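Local coordinates for foldase protein PrsA (Bacillus subtilis, PDB 4WO7) that assists the folding of secreted proteins outside the cell after translocation and has peptidyl-prolyl cis-trans isomerase activity that is not essential for its function in vivo, at residues M174-F178 / K195-H201; W167-E171 / A181-L185; I102-D108 / V223-L228. All blocks are in the same frame, centred on the assembly; numbering follows the deposited sequence.

Interaction 1. Residues M174-F178 / K195-H201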
loop_
_atom_site.group_PDB
_atom_site.type_symbol
_atom_site.label_atom_id
_atom_site.label_comp_id
_atom_site.label_asym_id
_atom_site.label_seq_id
_atom_site.Cartn_x
_atom_site.Cartn_y
_atom_site.Cartn_z
HETATM N N MSE A 174 -22.814 5.035 -6.374
HETATM C CA MSE A 174 -22.903 6.493 -6.491
HETATM C C MSE A 174 -23.798 7.079 -5.401
HETATM O O MSE A 174 -24.403 6.350 -4.617
HETATM C CB MSE A 174 -23.451 6.908 -7.862
HETATM C CG MSE A 174 -22.715 8.080 -8.498
HETATM SE SE MSE A 174 -20.950 7.588 -9.157
HETATM C CE MSE A 174 -20.005 9.253 -8.818
ATOM N N ASP A 175 -23.875 8.407 -5.367
ATOM C CA ASP A 175 -24.788 9.118 -4.475
ATOM C C ASP A 175 -26.230 8.939 -4.949
ATOM O O ASP A 175 -26.485 8.914 -6.153
ATOM C CB ASP A 175 -24.410 10.602 -4.419
ATOM C CG ASP A 175 -25.347 11.418 -3.551
ATOM O OD1 ASP A 175 -25.914 10.863 -2.588
ATOM O OD2 ASP A 175 -25.505 12.626 -3.831
ATOM N N GLU A 176 -27.171 8.809 -4.016
ATOM C CA GLU A 176 -28.566 8.582 -4.395
ATOM C C GLU A 176 -29.187 9.806 -5.047
ATOM O O GLU A 176 -30.130 9.682 -5.822
ATOM C CB GLU A 176 -29.425 8.186 -3.198
ATOM C CG GLU A 176 -29.277 6.748 -2.766
ATOM C CD GLU A 176 -30.253 6.385 -1.666
ATOM O OE1 GLU A 176 -31.394 6.900 -1.693
ATOM O OE2 GLU A 176 -29.845 5.691 -0.712
ATOM N N THR A 177 -28.667 10.989 -4.736
ATOM C CA THR A 177 -29.191 12.206 -5.339
ATOM C C THR A 177 -28.808 12.268 -6.809
ATOM O O THR A 177 -29.603 12.682 -7.651
ATOM C CB THR A 177 -28.663 13.485 -4.644
ATOM O OG1 THR A 177 -28.756 13.353 -3.221
ATOM C CG2 THR A 177 -29.461 14.698 -5.095
ATOM N N PHE A 178 -27.584 11.846 -7.107
ATOM C CA PHE A 178 -27.073 11.877 -8.469
ATOM C C PHE A 178 -27.649 10.780 -9.355
ATOM O O PHE A 178 -28.140 11.053 -10.448
ATOM C CB PHE A 178 -25.552 11.750 -8.460
ATOM C CG PHE A 178 -24.957 11.663 -9.826
ATOM C CD1 PHE A 178 -24.624 12.811 -10.517
ATOM C CD2 PHE A 178 -24.768 10.436 -10.438
ATOM C CE1 PHE A 178 -24.083 12.740 -11.782
ATOM C CE2 PHE A 178 -24.233 10.358 -11.707
ATOM C CZ PHE A 178 -23.894 11.514 -12.381
ATOM N N LYS A 195 -28.058 19.628 -7.691
ATOM C CA LYS A 195 -27.384 19.932 -6.432
ATOM C C LYS A 195 -27.090 18.663 -5.636
ATOM O O LYS A 195 -27.983 17.842 -5.419
ATOM C CB LYS A 195 -28.243 20.892 -5.598
ATOM C CG LYS A 195 -27.743 21.142 -4.179
ATOM C CD LYS A 195 -26.345 21.739 -4.176
ATOM C CE LYS A 195 -25.845 22.009 -2.767
ATOM N NZ LYS A 195 -24.417 22.431 -2.770
ATOM N N THR A 196 -25.841 18.506 -5.205
ATOM C CA THR A 196 -25.461 17.400 -4.325
ATOM C C THR A 196 -24.406 17.834 -3.315
ATOM O O THR A 196 -24.107 19.023 -3.181
ATOM C CB THR A 196 -24.902 16.187 -5.097
ATOM O OG1 THR A 196 -23.624 16.518 -5.660
ATOM C CG2 THR A 196 -25.852 15.742 -6.192
ATOM N N GLN A 197 -23.849 16.857 -2.603
ATOM C CA GLN A 197 -22.851 17.137 -1.582
ATOM C C GLN A 197 -21.618 17.769 -2.216
ATOM O O GLN A 197 -21.015 18.688 -1.659
ATOM C CB GLN A 197 -22.405 15.868 -0.856
ATOM C CG GLN A 197 -23.500 15.073 -0.157
ATOM C CD GLN A 197 -23.856 13.778 -0.890
ATOM O OE1 GLN A 197 -23.235 13.418 -1.893
ATOM N NE2 GLN A 197 -24.848 13.064 -0.374
ATOM N N TYR A 198 -21.252 17.262 -3.390
ATOM C CA TYR A 198 -20.013 17.657 -4.046
ATOM C C TYR A 198 -20.176 18.996 -4.760
ATOM O O TYR A 198 -19.194 19.698 -5.001
ATOM C CB TYR A 198 -19.572 16.593 -5.061
ATOM C CG TYR A 198 -19.736 15.155 -4.604
ATOM C CD1 TYR A 198 -18.791 14.543 -3.787
ATOM C CD2 TYR A 198 -20.829 14.403 -5.015
ATOM C CE1 TYR A 198 -18.945 13.225 -3.382
ATOM C CE2 TYR A 198 -20.988 13.088 -4.616
ATOM C CZ TYR A 198 -20.044 12.504 -3.802
ATOM O OH TYR A 198 -20.203 11.196 -3.405
ATOM N N GLY A 199 -21.418 19.345 -5.093
ATOM C CA GLY A 199 -21.707 20.603 -5.759
ATOM C C GLY A 199 -22.883 20.481 -6.711
ATOM O O GLY A 199 -23.873 19.816 -6.404
ATOM N N TYR A 200 -22.766 21.132 -7.866
ATOM C CA TYR A 200 -23.765 21.036 -8.932
ATOM C C TYR A 200 -23.289 20.247 -10.140
ATOM O O TYR A 200 -22.160 20.394 -10.607
ATOM C CB TYR A 200 -24.212 22.423 -9.394
ATOM C CG TYR A 200 -25.182 23.084 -8.449
ATOM C CD1 TYR A 200 -24.748 23.767 -7.325
ATOM C CD2 TYR A 200 -26.546 23.008 -8.686
ATOM C CE1 TYR A 200 -25.649 24.367 -6.468
ATOM C CE2 TYR A 200 -27.450 23.599 -7.840
ATOM C CZ TYR A 200 -27.002 24.275 -6.729
ATOM O OH TYR A 200 -27.918 24.860 -5.884
ATOM N N HIS A 201 -24.189 19.400 -10.629
ATOM C CA HIS A 201 -23.894 18.465 -11.701
ATOM C C HIS A 201 -24.691 18.762 -12.954
ATOM O O HIS A 201 -25.870 19.112 -12.885
ATOM C CB HIS A 201 -24.201 17.031 -11.273
ATOM C CG HIS A 201 -23.393 16.552 -10.111
ATOM N ND1 HIS A 201 -22.573 15.451 -10.189
ATOM C CD2 HIS A 201 -23.281 17.020 -8.846
ATOM C CE1 HIS A 201 -21.987 15.257 -9.020
ATOM N NE2 HIS A 201 -22.400 16.196 -8.189
#
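Thr177 and Asp175, at the start of helix 176-183, meet the turn that leads from Lys195 into strand 200-207. Lys195 contributes its backbone, its O lying 3.5 Å from Thr177 CG2. Thr196 follows, and its CG2 passes Thr177 CG2 at 3.9 Å as the two side chains slide by in opposite directions. Its OG1 sits between the backbone N and the carbonyl carbon (chi1 69°), which turns the hydroxyl back into its own turn while the methyl faces the helix. There Thr196 OG1 accepts weakly from Tyr198 N and from His201 NE2, the latter at 2.8 Å but with a strongly bent N-H, and makes a further weak bond to Gly199 O. Gln197, bent at chi2, brings its amide up to the carboxylate of Asp175 from the opposite direction, the two planes turned 44° apart. Gln197 NE2 gives a weak hydrogen bond to Asp175 OD1 at 3.3 Å, whereas Gln197 OE1 beside Asp175 OD2 is a pairing of two acceptors and adds no bond. Tyr198 offers its ring edge, CE2 lying 4.2 Å from Asp175 CB. The segment ends at His201, whose ND1 is 3.4 Å from Phe178 CD1; the rings meet obliquely, planes at 56°, and the imidazole also meets the ring of His124. Paired histidines beside a phenylalanine are consistent with the active-site core of parvulin-type isomerases.

Asp175 has a second task as N-cap, OD1 accepting weakly from Thr177 N and OD2 weakly from Thr177 OG1. Its carboxylate is thus shared between the helix start and Gln197. Since the one hydrogen bond between the segments is weak, the junction probably depends more on methyl and ring packing than on polar links.

Interaction 2. Residues W167-E171 / A181-L185; sequences WFAKE and AAFKL
In the PpiC, or parvulin, domain, helix 176-183 lies against edge strand 164-169 of the antiparallel sheet, and here the two are joined through Phe168, Lys170, Ala182 and Phe183. Phe183 does most of the work by pushing its ring between the other aromatic and the lysine. Its edge is directed at the face of Phe168 in an offset edge-to-face arrangement, with centroids 5.8 Å apart and planes at 86°; CE1 of Phe183 comes within 3.8 Å of Phe168 CE2. One flat face of the Phe183 ring receives Lys170. In this CH-pi contact Lys170 CB stands 3.5 Å from the ring centroid, only 12° off the normal. With CG of Lys170 trans to the backbone N (chi1 -166°), the rest of the chain continues across the phenyl, and CD reaches Phe183 CB at 3.6 Å before the charged end turns away. The backbone takes part as well: Phe168 O lies at the edge of the Phe183 ring, 3.5 Å from CZ. Ala182 CB meets the edge of the Phe168 ring, 3.9 Å from CZ, and also packs on Ile203 of strand 200-207. Phe183 likewise touches Ile120 of strand 119-127. Apolar contacts unite these segments without any hydrogen bond between them, an example of the helix-on-sheet packing by which the parvulin fold builds its core.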
loop_
_atom_site.group_PDB
_atom_site.type_symbol
_atom_site.label_atom_id
_atom_site.label_comp_id
_atom_site.label_asym_id
_atom_site.label_seq_id
_atom_site.Cartn_x
_atom_site.Cartn_y
_atom_site.Cartn_z
ATOM N N TRP A 167 -20.030 2.760 -16.439
ATOM C CA TRP A 167 -21.314 2.161 -16.070
ATOM C C TRP A 167 -21.553 2.195 -14.568
ATOM O O TRP A 167 -20.610 2.160 -13.779
ATOM C CB TRP A 167 -21.392 0.709 -16.544
ATOM C CG TRP A 167 -21.381 0.552 -18.035
ATOM C CD1 TRP A 167 -20.286 0.424 -18.843
ATOM C CD2 TRP A 167 -22.524 0.495 -18.899
ATOM N NE1 TRP A 167 -20.677 0.300 -20.155
ATOM C CE2 TRP A 167 -22.048 0.338 -20.216
ATOM C CE3 TRP A 167 -23.904 0.566 -18.689
ATOM C CZ2 TRP A 167 -22.900 0.247 -21.314
ATOM C CZ3 TRP A 167 -24.748 0.474 -19.782
ATOM C CH2 TRP A 167 -24.243 0.317 -21.074
ATOM N N PHE A 168 -22.823 2.266 -14.182
ATOM C CA PHE A 168 -23.204 2.233 -12.775
ATOM C C PHE A 168 -24.698 1.957 -12.649
ATOM O O PHE A 168 -25.475 2.343 -13.523
ATOM C CB PHE A 168 -22.867 3.560 -12.112
ATOM C CG PHE A 168 -23.621 4.717 -12.697
ATOM C CD1 PHE A 168 -23.225 5.296 -13.896
ATOM C CD2 PHE A 168 -24.735 5.220 -12.050
ATOM C CE1 PHE A 168 -23.933 6.359 -14.435
ATOM C CE2 PHE A 168 -25.443 6.283 -12.584
ATOM C CZ PHE A 168 -25.043 6.850 -13.775
ATOM N N ALA A 169 -25.105 1.306 -11.562
ATOM C CA ALA A 169 -26.520 1.020 -11.346
ATOM C C ALA A 169 -27.145 2.127 -10.500
ATOM O O ALA A 169 -26.448 3.024 -10.029
ATOM C CB ALA A 169 -26.690 -0.333 -10.680
ATOM N N LYS A 170 -28.457 2.052 -10.303
ATOM C CA LYS A 170 -29.203 3.091 -9.592
ATOM C C LYS A 170 -29.126 2.944 -8.086
ATOM O O LYS A 170 -29.232 3.913 -7.336
ATOM C CB LYS A 170 -30.672 3.050 -10.009
ATOM C CG LYS A 170 -31.465 4.278 -9.605
ATOM C CD LYS A 170 -32.860 4.292 -10.226
ATOM C CE LYS A 170 -33.831 3.316 -9.561
ATOM N NZ LYS A 170 -35.209 3.442 -10.130
ATOM N N GLU A 171 -28.943 1.699 -7.678
ATOM C CA GLU A 171 -28.914 1.311 -6.281
ATOM C C GLU A 171 -27.743 1.878 -5.485
ATOM O O GLU A 171 -27.935 2.513 -4.449
ATOM C CB GLU A 171 -28.906 -0.194 -6.213
ATOM C CG GLU A 171 -28.654 -0.705 -4.841
ATOM C CD GLU A 171 -29.830 -0.421 -3.842
ATOM O OE1 GLU A 171 -30.841 0.155 -4.253
ATOM O OE2 GLU A 171 -29.832 -0.753 -2.611
ATOM N N ALA A 181 -31.332 10.986 -10.315
ATOM C CA ALA A 181 -31.447 11.992 -11.362
ATOM C C ALA A 181 -30.910 11.491 -12.698
ATOM O O ALA A 181 -31.447 11.824 -13.754
ATOM C CB ALA A 181 -30.707 13.253 -10.950
ATOM N N ALA A 182 -29.850 10.693 -12.651
ATOM C CA ALA A 182 -29.221 10.213 -13.873
ATOM C C ALA A 182 -30.135 9.184 -14.514
ATOM O O ALA A 182 -30.314 9.171 -15.732
ATOM C CB ALA A 182 -27.851 9.618 -13.588
ATOM N N PHE A 183 -30.697 8.309 -13.687
ATOM C CA PHE A 183 -31.564 7.250 -14.174
ATOM C C PHE A 183 -32.909 7.778 -14.653
ATOM O O PHE A 183 -33.593 7.113 -15.426
ATOM C CB PHE A 183 -31.754 6.202 -13.087
ATOM C CG PHE A 183 -30.752 5.099 -13.153
ATOM C CD1 PHE A 183 -29.521 5.213 -12.532
ATOM C CD2 PHE A 183 -31.032 3.954 -13.868
ATOM C CE1 PHE A 183 -28.598 4.191 -12.611
ATOM C CE2 PHE A 183 -30.119 2.934 -13.952
ATOM C CZ PHE A 183 -28.900 3.048 -13.322
ATOM N N LYS A 184 -33.285 8.965 -14.190
ATOM C CA LYS A 184 -34.499 9.632 -14.659
ATOM C C LYS A 184 -34.350 10.167 -16.082
ATOM O O LYS A 184 -35.338 10.538 -16.719
ATOM C CB LYS A 184 -34.895 10.768 -13.713
ATOM C CG LYS A 184 -35.680 10.331 -12.492
ATOM C CD LYS A 184 -35.636 11.389 -11.401
ATOM C CE LYS A 184 -36.501 12.603 -11.736
ATOM N NZ LYS A 184 -37.970 12.385 -11.681
ATOM N N LEU A 185 -33.121 10.194 -16.585
ATOM C CA LEU A 185 -32.851 10.806 -17.882
ATOM C C LEU A 185 -33.163 9.850 -19.029
ATOM O O LEU A 185 -33.299 8.641 -18.831
ATOM C CB LEU A 185 -31.389 11.254 -17.969
ATOM C CG LEU A 185 -30.992 12.461 -17.121
ATOM C CD1 LEU A 185 -29.481 12.613 -17.113
ATOM C CD2 LEU A 185 -31.652 13.732 -17.639
#

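Interaction 3. Residues I102-D108 / V223-L228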
loop_
_atom_site.group_PDB
_atom_site.type_symbol
_atom_site.label_atom_id
_atom_site.label_comp_id
_atom_site.label_asym_id
_atom_site.label_seq_id
_atom_site.Cartn_x
_atom_site.Cartn_y
_atom_site.Cartn_z
ATOM N N ILE A 102 -3.087 -11.409 -24.392
ATOM C CA ILE A 102 -4.392 -11.535 -23.733
ATOM C C ILE A 102 -5.480 -11.843 -24.746
ATOM O O ILE A 102 -5.558 -11.203 -25.796
ATOM C CB ILE A 102 -4.802 -10.262 -22.964
ATOM C CG1 ILE A 102 -3.868 -10.032 -21.780
ATOM C CG2 ILE A 102 -6.273 -10.360 -22.482
ATOM C CD1 ILE A 102 -4.080 -8.705 -21.088
ATOM N N LYS A 103 -6.305 -12.835 -24.434
ATOM C CA LYS A 103 -7.463 -13.170 -25.255
ATOM C C LYS A 103 -8.736 -13.183 -24.405
ATOM O O LYS A 103 -8.800 -13.900 -23.404
ATOM C CB LYS A 103 -7.234 -14.511 -25.944
ATOM C CG LYS A 103 -6.009 -14.469 -26.838
ATOM C CD LYS A 103 -5.742 -15.798 -27.498
ATOM C CE LYS A 103 -4.502 -15.730 -28.375
ATOM N NZ LYS A 103 -4.248 -17.009 -29.086
ATOM N N VAL A 104 -9.742 -12.396 -24.788
ATOM C CA VAL A 104 -11.029 -12.444 -24.091
ATOM C C VAL A 104 -11.944 -13.414 -24.830
ATOM O O VAL A 104 -12.092 -13.350 -26.053
ATOM C CB VAL A 104 -11.744 -11.059 -23.966
ATOM C CG1 VAL A 104 -10.744 -9.962 -23.670
ATOM C CG2 VAL A 104 -12.516 -10.671 -25.219
ATOM N N THR A 105 -12.493 -14.363 -24.084
ATOM C CA THR A 105 -13.432 -15.331 -24.622
ATOM C C THR A 105 -14.822 -14.717 -24.674
ATOM O O THR A 105 -15.048 -13.639 -24.128
ATOM C CB THR A 105 -13.459 -16.595 -23.762
ATOM O OG1 THR A 105 -13.937 -16.265 -22.450
ATOM C CG2 THR A 105 -12.059 -17.179 -23.663
ATOM N N ASP A 106 -15.750 -15.401 -25.334
ATOM C CA ASP A 106 -17.140 -14.957 -25.367
ATOM C C ASP A 106 -17.800 -15.173 -24.017
ATOM O O ASP A 106 -18.804 -14.531 -23.699
ATOM C CB ASP A 106 -17.932 -15.671 -26.460
ATOM C CG ASP A 106 -17.461 -15.291 -27.834
ATOM O OD1 ASP A 106 -16.411 -14.624 -27.891
ATOM O OD2 ASP A 106 -18.180 -15.553 -28.826
ATOM N N ALA A 107 -17.241 -16.082 -23.225
ATOM C CA ALA A 107 -17.712 -16.269 -21.867
ATOM C C ALA A 107 -17.447 -14.992 -21.092
ATOM O O ALA A 107 -18.294 -14.536 -20.333
ATOM C CB ALA A 107 -17.021 -17.451 -21.201
ATOM N N ASP A 108 -16.277 -14.402 -21.309
ATOM C CA ASP A 108 -15.933 -13.142 -20.664
ATOM C C ASP A 108 -16.865 -12.011 -21.117
ATOM O O ASP A 108 -17.179 -11.114 -20.334
ATOM C CB ASP A 108 -14.476 -12.771 -20.947
ATOM C CG ASP A 108 -13.493 -13.787 -20.386
ATOM O OD1 ASP A 108 -13.853 -14.493 -19.420
ATOM O OD2 ASP A 108 -12.364 -13.887 -20.915
ATOM N N VAL A 223 -14.009 -5.179 -22.171
ATOM C CA VAL A 223 -13.418 -6.237 -21.352
ATOM C C VAL A 223 -11.910 -6.167 -21.444
ATOM O O VAL A 223 -11.219 -6.260 -20.433
ATOM C CB VAL A 223 -13.877 -7.659 -21.780
ATOM C CG1 VAL A 223 -12.993 -8.743 -21.129
ATOM C CG2 VAL A 223 -15.349 -7.896 -21.455
ATOM N N LEU A 224 -11.408 -6.003 -22.663
ATOM C CA LEU A 224 -9.976 -5.943 -22.894
ATOM C C LEU A 224 -9.347 -4.746 -22.193
ATOM O O LEU A 224 -8.275 -4.863 -21.602
ATOM C CB LEU A 224 -9.689 -5.879 -24.392
ATOM C CG LEU A 224 -8.216 -5.737 -24.786
ATOM C CD1 LEU A 224 -7.371 -6.907 -24.282
ATOM C CD2 LEU A 224 -8.118 -5.593 -26.293
ATOM N N GLU A 225 -10.020 -3.601 -22.237
ATOM C CA GLU A 225 -9.488 -2.407 -21.594
ATOM C C GLU A 225 -9.450 -2.614 -20.093
ATOM O O GLU A 225 -8.592 -2.072 -19.401
ATOM C CB GLU A 225 -10.327 -1.174 -21.916
ATOM C CG GLU A 225 -9.584 0.121 -21.616
ATOM C CD GLU A 225 -10.278 1.349 -22.157
ATOM O OE1 GLU A 225 -11.155 1.203 -23.031
ATOM O OE2 GLU A 225 -9.940 2.466 -21.708
ATOM N N GLN A 226 -10.385 -3.415 -19.599
ATOM C CA GLN A 226 -10.463 -3.709 -18.177
ATOM C C GLN A 226 -9.332 -4.647 -17.753
ATOM O O GLN A 226 -8.759 -4.495 -16.672
ATOM C CB GLN A 226 -11.831 -4.305 -17.828
ATOM C CG GLN A 226 -12.049 -4.469 -16.336
ATOM C CD GLN A 226 -13.339 -5.189 -16.000
ATOM O OE1 GLN A 226 -13.824 -6.019 -16.768
ATOM N NE2 GLN A 226 -13.888 -4.890 -14.829
ATOM N N LYS A 227 -9.006 -5.613 -18.604
ATOM C CA LYS A 227 -7.936 -6.551 -18.300
ATOM C C LYS A 227 -6.582 -5.875 -18.449
ATOM O O LYS A 227 -5.587 -6.339 -17.898
ATOM C CB LYS A 227 -8.009 -7.779 -19.208
ATOM C CG LYS A 227 -9.130 -8.738 -18.852
ATOM C CD LYS A 227 -9.027 -10.045 -19.627
ATOM C CE LYS A 227 -10.136 -11.016 -19.237
ATOM N NZ LYS A 227 -10.023 -12.320 -19.951
ATOM N N LEU A 228 -6.549 -4.775 -19.195
ATOM C CA LEU A 228 -5.314 -4.025 -19.407
ATOM C C LEU A 228 -4.961 -3.118 -18.226
ATOM O O LEU A 228 -3.818 -2.668 -18.111
ATOM C CB LEU A 228 -5.413 -3.210 -20.700
ATOM C CG LEU A 228 -5.261 -4.069 -21.960
ATOM C CD1 LEU A 228 -5.680 -3.309 -23.212
ATOM C CD2 LEU A 228 -3.823 -4.562 -22.102
#
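Lys227 leaves its helix with CG trans to the carbonyl carbon (chi1 -74°) and runs fully extended from there, while Asp108 places its CG in the same way (chi1 -63°); the two chains cross at about a right angle and end in a salt bridge. NZ of Lys227 approaches OD2 of Asp108 at 3.0 Å, from well above the carboxylate plane. The opposite face of that plane is used by the backbone: Thr105 N donates to Asp108 OD2 at 3.2 Å, so a single oxygen is gripped from both faces. The exchange is reciprocal, because Asp108 N donates to Thr105 OG1, also at 3.2 Å.

Next to the charged pair runs an apolar seam. Val104 CG1 rests on Val223 CG1 at 3.6 Å, and CG2 of the same Val223 lies near the carbonyl O of Asp108. Ile102 CG2 sits 4.0 Å from Leu224 CD1 and equally far from Lys227 CD, so the methylenes of the lysine serve as part of the greasy surface on their way to the carboxylate. Farther along, Ile102 CD1 reaches Leu228 CD2 at 4.3 Å. Were Asp108 exchanged for an alanine, the Lys227 ammonium would probably lose its counter-charge and Thr105 N its side-chain acceptor, and the lysine end would be set free to turn.

A second ion pair, Asp106 with Lys216, ties the same two helices together, and Leu228 also packs on helix 81-101. The contact therefore joins the link between helices 81-101 and 106-113 to helix 216-228, at the surface. Its polar half is a capping box, with Thr105 as N-cap, a standard way for a helix to begin, here extended by a salt bridge to a neighbouring helix.

Overall arrangement
Interactions 1 and 2 lie at the two ends of one helix, 176-183, on the same sheet; their centres are 12 Å apart, and they touch where Phe178 CE2 meets Phe168 CZ at 4.2 Å. Their segments alternate along the chain. Interaction 1 includes His201, which meets His124 in what is probably the active site, while interaction 2 packs the other end of the helix on the edge strand. Interaction 3 stands apart, its centre about 33 Å from that of interaction 1 and 25 Å from that of interaction 2, with no touch. It closes a long chain loop that contains both, joining helical segments on either side of the isomerase sheet in sequence.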